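Local structure of cellulose 1,4-beta-cellobiosidase (Clostridium thermocellum, 3ZQX) at residues S34-K46 and G74-V86. The protein is a family 3b carbohydrate-binding module, a family that typically binds cellulose, from a cellulosomal cellobiohydrolase, and holds a calcium ion. The protein carries 1 engineered substitution. Residues are numbered along the deposited sequence; the frame is centred on the assembly and turned at random. Where two conformers were deposited one is given.
Sequences SLKDIVLRYYFTK and GDEHYLQLEFKDV. With CA (calcium ion), chain B.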
loop_
_atom_site.group_PDB
_atom_site.type_symbol
_atom_site.label_atom_id
_atom_site.label_comp_id
_atom_site.label_asym_id
_atom_site.label_seq_id
_atom_site.Cartn_x
_atom_site.Cartn_y
_atom_site.Cartn_z
ATOM N N SER A 34 -14.847 -9.879 -0.665
ATOM C CA SER A 34 -14.010 -10.042 0.509
ATOM C C SER A 34 -12.621 -9.489 0.213
ATOM O O SER A 34 -12.044 -9.776 -0.843
ATOM C CB SER A 34 -13.869 -11.504 0.898
ATOM O OG SER A 34 -12.934 -11.599 1.957
ATOM N N LEU A 35 -12.083 -8.712 1.144
ATOM C CA LEU A 35 -10.721 -8.242 1.027
ATOM C C LEU A 35 -9.715 -9.387 0.952
ATOM O O LEU A 35 -8.589 -9.176 0.502
ATOM C CB LEU A 35 -10.376 -7.289 2.169
ATOM C CG LEU A 35 -10.971 -5.892 2.000
ATOM C CD1 LEU A 35 -11.066 -5.181 3.337
ATOM C CD2 LEU A 35 -10.129 -5.079 1.029
ATOM N N LYS A 36 -10.094 -10.594 1.363
ATOM C CA LYS A 36 -9.171 -11.715 1.247
ATOM C C LYS A 36 -8.762 -11.948 -0.206
ATOM O O LYS A 36 -7.725 -12.568 -0.467
ATOM C CB LYS A 36 -9.780 -12.988 1.825
ATOM C CG LYS A 36 -10.786 -13.652 0.903
ATOM C CD LYS A 36 -11.431 -14.866 1.552
ATOM C CE LYS A 36 -12.471 -15.489 0.631
ATOM N NZ LYS A 36 -11.868 -15.919 -0.665
ATOM N N ASP A 37 -9.571 -11.449 -1.142
ATOM C CA ASP A 37 -9.330 -11.633 -2.575
ATOM C C ASP A 37 -8.569 -10.477 -3.231
ATOM O O ASP A 37 -8.323 -10.508 -4.439
ATOM C CB ASP A 37 -10.654 -11.861 -3.300
ATOM C CG ASP A 37 -11.293 -13.162 -2.908
ATOM O OD1 ASP A 37 -10.555 -14.151 -2.703
ATOM O OD2 ASP A 37 -12.532 -13.206 -2.789
ATOM N N ILE A 38 -8.184 -9.481 -2.447
ATOM C CA ILE A 38 -7.547 -8.281 -2.984
ATOM C C ILE A 38 -6.101 -8.154 -2.508
ATOM O O ILE A 38 -5.815 -8.383 -1.331
ATOM C CB ILE A 38 -8.380 -7.034 -2.602
ATOM C CG1 ILE A 38 -9.742 -7.085 -3.306
ATOM C CG2 ILE A 38 -7.633 -5.754 -2.927
ATOM C CD1 ILE A 38 -10.766 -6.110 -2.779
ATOM N N VAL A 39 -5.202 -7.821 -3.430
ATOM C CA VAL A 39 -3.790 -7.628 -3.140
ATOM C C VAL A 39 -3.429 -6.187 -3.479
ATOM O O VAL A 39 -3.704 -5.721 -4.588
ATOM C CB VAL A 39 -2.939 -8.578 -4.006
ATOM C CG1 VAL A 39 -1.460 -8.279 -3.852
ATOM C CG2 VAL A 39 -3.234 -10.037 -3.661
ATOM N N LEU A 40 -2.824 -5.482 -2.528
ATOM C CA LEU A 40 -2.345 -4.117 -2.739
ATOM C C LEU A 40 -0.818 -4.112 -2.769
ATOM O O LEU A 40 -0.184 -4.815 -1.979
ATOM C CB LEU A 40 -2.853 -3.216 -1.603
ATOM C CG LEU A 40 -2.386 -1.755 -1.562
ATOM C CD1 LEU A 40 -3.419 -0.859 -0.880
ATOM C CD2 LEU A 40 -1.034 -1.612 -0.887
ATOM N N ARG A 41 -0.223 -3.326 -3.673
ATOM C CA ARG A 41 1.236 -3.181 -3.688
ATOM C C ARG A 41 1.678 -1.726 -3.735
ATOM O O ARG A 41 1.180 -0.928 -4.540
ATOM C CB ARG A 41 1.864 -3.958 -4.851
ATOM C CG ARG A 41 1.669 -5.452 -4.710
ATOM C CD ARG A 41 2.256 -6.246 -5.870
ATOM N NE ARG A 41 2.080 -7.672 -5.589
ATOM C CZ ARG A 41 2.295 -8.651 -6.460
ATOM N NH1 ARG A 41 2.672 -8.375 -7.696
ATOM N NH2 ARG A 41 2.112 -9.912 -6.086
ATOM N N TYR A 42 2.612 -1.407 -2.839
ATOM C CA TYR A 42 3.290 -0.118 -2.775
ATOM C C TYR A 42 4.754 -0.354 -3.126
ATOM O O TYR A 42 5.454 -1.097 -2.434
ATOM C CB TYR A 42 3.164 0.473 -1.355
ATOM C CG TYR A 42 3.935 1.769 -1.146
ATOM C CD1 TYR A 42 5.279 1.757 -0.803
ATOM C CD2 TYR A 42 3.311 3.006 -1.301
ATOM C CE1 TYR A 42 5.983 2.940 -0.621
ATOM C CE2 TYR A 42 4.005 4.187 -1.132
ATOM C CZ TYR A 42 5.339 4.157 -0.787
ATOM O OH TYR A 42 6.002 5.355 -0.627
ATOM N N TYR A 43 5.196 0.260 -4.219
ATOM C CA TYR A 43 6.499 -0.028 -4.817
ATOM C C TYR A 43 7.587 0.876 -4.272
ATOM O O TYR A 43 7.452 2.100 -4.275
ATOM C CB TYR A 43 6.406 0.101 -6.346
ATOM C CG TYR A 43 5.401 -0.865 -6.923
ATOM C CD1 TYR A 43 5.761 -2.172 -7.206
ATOM C CD2 TYR A 43 4.069 -0.491 -7.116
ATOM C CE1 TYR A 43 4.836 -3.081 -7.698
ATOM C CE2 TYR A 43 3.134 -1.389 -7.606
ATOM C CZ TYR A 43 3.522 -2.678 -7.898
ATOM O OH TYR A 43 2.576 -3.555 -8.373
ATOM N N PHE A 44 8.662 0.264 -3.781
ATOM C CA PHE A 44 9.797 1.013 -3.288
ATOM C C PHE A 44 11.041 0.170 -3.434
ATOM O O PHE A 44 10.973 -1.061 -3.400
ATOM C CB PHE A 44 9.583 1.437 -1.820
ATOM C CG PHE A 44 9.723 0.319 -0.811
ATOM C CD1 PHE A 44 8.688 -0.572 -0.569
ATOM C CD2 PHE A 44 10.899 0.181 -0.088
ATOM C CE1 PHE A 44 8.825 -1.582 0.374
ATOM C CE2 PHE A 44 11.051 -0.833 0.857
ATOM C CZ PHE A 44 9.999 -1.706 1.099
ATOM N N THR A 45 12.175 0.839 -3.580
ATOM C CA THR A 45 13.451 0.155 -3.692
ATOM C C THR A 45 14.086 0.044 -2.319
ATOM O O THR A 45 14.169 1.028 -1.575
ATOM C CB THR A 45 14.403 0.910 -4.622
ATOM O OG1 THR A 45 14.418 2.288 -4.247
ATOM C CG2 THR A 45 13.963 0.777 -6.078
ATOM N N LYS A 46 14.529 -1.159 -1.975
ATOM C CA LYS A 46 15.169 -1.358 -0.684
ATOM C C LYS A 46 16.663 -1.082 -0.754
ATOM O O LYS A 46 17.359 -1.617 -1.614
ATOM C CB LYS A 46 14.858 -2.738 -0.088
ATOM C CG LYS A 46 15.284 -3.916 -0.905
ATOM C CD LYS A 46 15.017 -5.191 -0.124
ATOM C CE LYS A 46 15.446 -6.400 -0.911
ATOM N NZ LYS A 46 15.091 -7.681 -0.235
ATOM N N GLY A 74 14.763 -5.330 -6.894
ATOM C CA GLY A 74 15.195 -4.206 -7.701
ATOM C C GLY A 74 14.085 -3.196 -7.887
ATOM O O GLY A 74 13.416 -2.816 -6.929
ATOM N N ASP A 75 13.883 -2.761 -9.125
ATOM C CA ASP A 75 12.881 -1.749 -9.429
ATOM C C ASP A 75 11.454 -2.283 -9.376
ATOM O O ASP A 75 10.500 -1.516 -9.529
ATOM C CB ASP A 75 13.167 -1.077 -10.772
ATOM C CG ASP A 75 14.318 -0.086 -10.689
ATOM O OD1 ASP A 75 14.508 0.525 -9.615
ATOM O OD2 ASP A 75 15.028 0.088 -11.701
ATOM N N GLU A 76 11.314 -3.594 -9.195
ATOM C CA GLU A 76 10.020 -4.249 -9.075
ATOM C C GLU A 76 9.613 -4.504 -7.626
ATOM O O GLU A 76 8.571 -5.103 -7.383
ATOM C CB GLU A 76 10.024 -5.585 -9.824
ATOM C CG GLU A 76 10.151 -5.480 -11.327
ATOM C CD GLU A 76 8.818 -5.314 -12.030
ATOM O OE1 GLU A 76 7.791 -5.096 -11.354
ATOM O OE2 GLU A 76 8.803 -5.399 -13.275
ATOM N N HIS A 77 10.419 -4.075 -6.664
ATOM C CA HIS A 77 10.210 -4.413 -5.260
ATOM C C HIS A 77 9.013 -3.669 -4.656
ATOM O O HIS A 77 8.703 -2.533 -5.045
ATOM C CB HIS A 77 11.497 -4.090 -4.499
ATOM C CG HIS A 77 11.471 -4.499 -3.061
ATOM N ND1 HIS A 77 11.207 -3.620 -2.034
ATOM C CD2 HIS A 77 11.687 -5.703 -2.477
ATOM C CE1 HIS A 77 11.245 -4.272 -0.883
ATOM N NE2 HIS A 77 11.541 -5.536 -1.122
ATOM N N TYR A 78 8.346 -4.297 -3.690
ATOM C CA TYR A 78 7.167 -3.701 -3.064
ATOM C C TYR A 78 6.881 -4.240 -1.670
ATOM O O TYR A 78 7.292 -5.348 -1.293
ATOM C CB TYR A 78 5.895 -3.926 -3.924
ATOM C CG TYR A 78 5.718 -5.382 -4.333
ATOM C CD1 TYR A 78 5.119 -6.308 -3.485
ATOM C CD2 TYR A 78 6.197 -5.839 -5.553
ATOM C CE1 TYR A 78 5.007 -7.643 -3.849
ATOM C CE2 TYR A 78 6.082 -7.171 -5.931
ATOM C CZ TYR A 78 5.487 -8.069 -5.073
ATOM O OH TYR A 78 5.360 -9.395 -5.391
ATOM N N LEU A 79 6.142 -3.422 -0.926
ATOM C CA LEU A 79 5.274 -3.879 0.147
ATOM C C LEU A 79 3.992 -4.418 -0.474
ATOM O O LEU A 79 3.381 -3.762 -1.322
ATOM C CB LEU A 79 4.877 -2.696 1.039
ATOM C CG LEU A 79 3.713 -2.942 2.006
ATOM C CD1 LEU A 79 4.106 -3.894 3.130
ATOM C CD2 LEU A 79 3.175 -1.627 2.555
ATOM N N GLN A 80 3.571 -5.600 -0.028
ATOM C CA GLN A 80 2.292 -6.168 -0.396
ATOM C C GLN A 80 1.396 -6.233 0.833
ATOM O O GLN A 80 1.817 -6.657 1.913
ATOM C CB GLN A 80 2.484 -7.581 -0.957
ATOM C CG GLN A 80 1.187 -8.327 -1.209
ATOM C CD GLN A 80 1.397 -9.491 -2.147
ATOM O OE1 GLN A 80 1.826 -9.303 -3.277
ATOM N NE2 GLN A 80 1.130 -10.710 -1.676
ATOM N N LEU A 81 0.156 -5.793 0.669
ATOM C CA LEU A 81 -0.861 -6.037 1.680
ATOM C C LEU A 81 -1.908 -6.974 1.147
ATOM O O LEU A 81 -2.495 -6.748 0.076
ATOM C CB LEU A 81 -1.551 -4.758 2.137
ATOM C CG LEU A 81 -0.670 -3.776 2.888
ATOM C CD1 LEU A 81 -1.491 -2.574 3.305
ATOM C CD2 LEU A 81 -0.024 -4.454 4.099
ATOM N N GLU A 82 -2.111 -8.040 1.903
ATOM C CA GLU A 82 -3.248 -8.919 1.746
ATOM C C GLU A 82 -4.089 -8.773 3.012
ATOM O O GLU A 82 -3.737 -8.023 3.922
ATOM C CB GLU A 82 -2.789 -10.355 1.503
ATOM C CG GLU A 82 -2.213 -10.525 0.107
ATOM C CD GLU A 82 -1.516 -11.837 -0.094
ATOM O OE1 GLU A 82 -0.452 -12.033 0.522
ATOM O OE2 GLU A 82 -2.026 -12.675 -0.871
ATOM N N PHE A 83 -5.213 -9.478 3.056
ATOM C CA PHE A 83 -6.210 -9.258 4.087
ATOM C C PHE A 83 -6.852 -10.565 4.483
ATOM O O PHE A 83 -6.953 -11.495 3.695
ATOM C CB PHE A 83 -7.318 -8.327 3.568
ATOM C CG PHE A 83 -6.795 -7.015 3.051
ATOM C CD1 PHE A 83 -6.367 -6.899 1.737
ATOM C CD2 PHE A 83 -6.713 -5.907 3.874
ATOM C CE1 PHE A 83 -5.846 -5.699 1.262
ATOM C CE2 PHE A 83 -6.201 -4.702 3.406
ATOM C CZ PHE A 83 -5.772 -4.602 2.100
ATOM N N LYS A 84 -7.314 -10.615 5.723
ATOM C CA LYS A 84 -8.212 -11.673 6.166
ATOM C C LYS A 84 -9.593 -11.434 5.560
ATOM O O LYS A 84 -9.781 -10.479 4.789
ATOM C CB LYS A 84 -8.264 -11.700 7.689
ATOM C CG LYS A 84 -6.928 -12.089 8.307
ATOM C CD LYS A 84 -7.015 -12.257 9.806
ATOM C CE LYS A 84 -5.646 -12.579 10.392
ATOM N NZ LYS A 84 -5.679 -12.544 11.884
ATOM N N ASP A 85 -10.575 -12.266 5.923
ATOM C CA ASP A 85 -11.835 -12.233 5.189
ATOM C C ASP A 85 -12.679 -11.177 5.895
ATOM O O ASP A 85 -13.527 -11.464 6.740
ATOM C CB ASP A 85 -12.481 -13.638 5.348
ATOM C CG ASP A 85 -13.799 -13.798 4.604
ATOM O OD1 ASP A 85 -14.176 -12.926 3.810
ATOM O OD2 ASP A 85 -14.467 -14.833 4.812
ATOM N N VAL A 86 -12.589 -9.980 5.325
ATOM C CA VAL A 86 -13.288 -8.790 5.784
ATOM C C VAL A 86 -14.050 -8.339 4.566
ATOM O O VAL A 86 -13.462 -8.131 3.503
ATOM C CB VAL A 86 -12.342 -7.660 6.253
ATOM C CG1 VAL A 86 -13.133 -6.384 6.516
ATOM C CG2 VAL A 86 -11.587 -8.082 7.505
HETATM CA CA CA B . 14.452 3.403 -1.922
HETATM O O HOH W 1 -4.685 -12.623 -1.301
HETATM O O HOH W 2 -5.780 -10.527 0.345
HETATM O O HOH W 3 14.684 -2.914 -4.374
HETATM O O HOH W 4 12.357 -7.841 -0.019
HETATM O O HOH W 5 13.060 3.376 0.177
#
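Strands 38-43 and 78-83 run antiparallel at 161°, with Leu40 facing Leu81 and Tyr42 facing Leu79 as hydrogen-bonded pairs, the non-hydrogen-bonded pair Arg41–Gln80 between them and Tyr43–Tyr78 beyond. The CG of Arg41 lies anti to the carbonyl carbon (chi1 -65°) and the chain runs extended to NE, which carries Arg41 CD to 3.6 Å from the centroid of the Tyr78 ring and lays the guanidinium flat on that ring, planes 12° apart. The same guanidinium grips Gln80 side-on: Arg41 NE and NH2 both donate to Gln80 OE1, at 2.8 and 2.9 Å, with amide and guanidinium nearly coplanar, so its rotation is fixed from edge and face together. Beside Tyr78 stands Tyr43, its ring turned obliquely and its hydroxyl hydrogen-bonded to Thr131 OG1.

The two strands are neighbours in a five-stranded antiparallel sheet of the CBM3 beta-sandwich, flanked by strands 130-134 and 66-71. Leu40, Tyr42, Leu79 and Leu81 point from the other face, where Tyr42 and Leu79 reach Ile101 of strand 97-103.

Past the paired strands, the His77 ring turns an edge to the face of Phe44, while its ND1 donates to Phe44 O (2.9 Å) in the ring plane; Lys46 CD covers a face of the imidazole. Next to this cluster Thr45 binds calcium through O and OG1, at 2.4 and 2.6 Å, in a site completed by Glu47, Asp110, Asn113, Asp114 and water. At the opposite end Leu35 CD2 sits over the Phe83 ring, and Ser34 OG donates to Asp85 OD1 (2.6 Å) while accepting from Lys36 N in an ST turn.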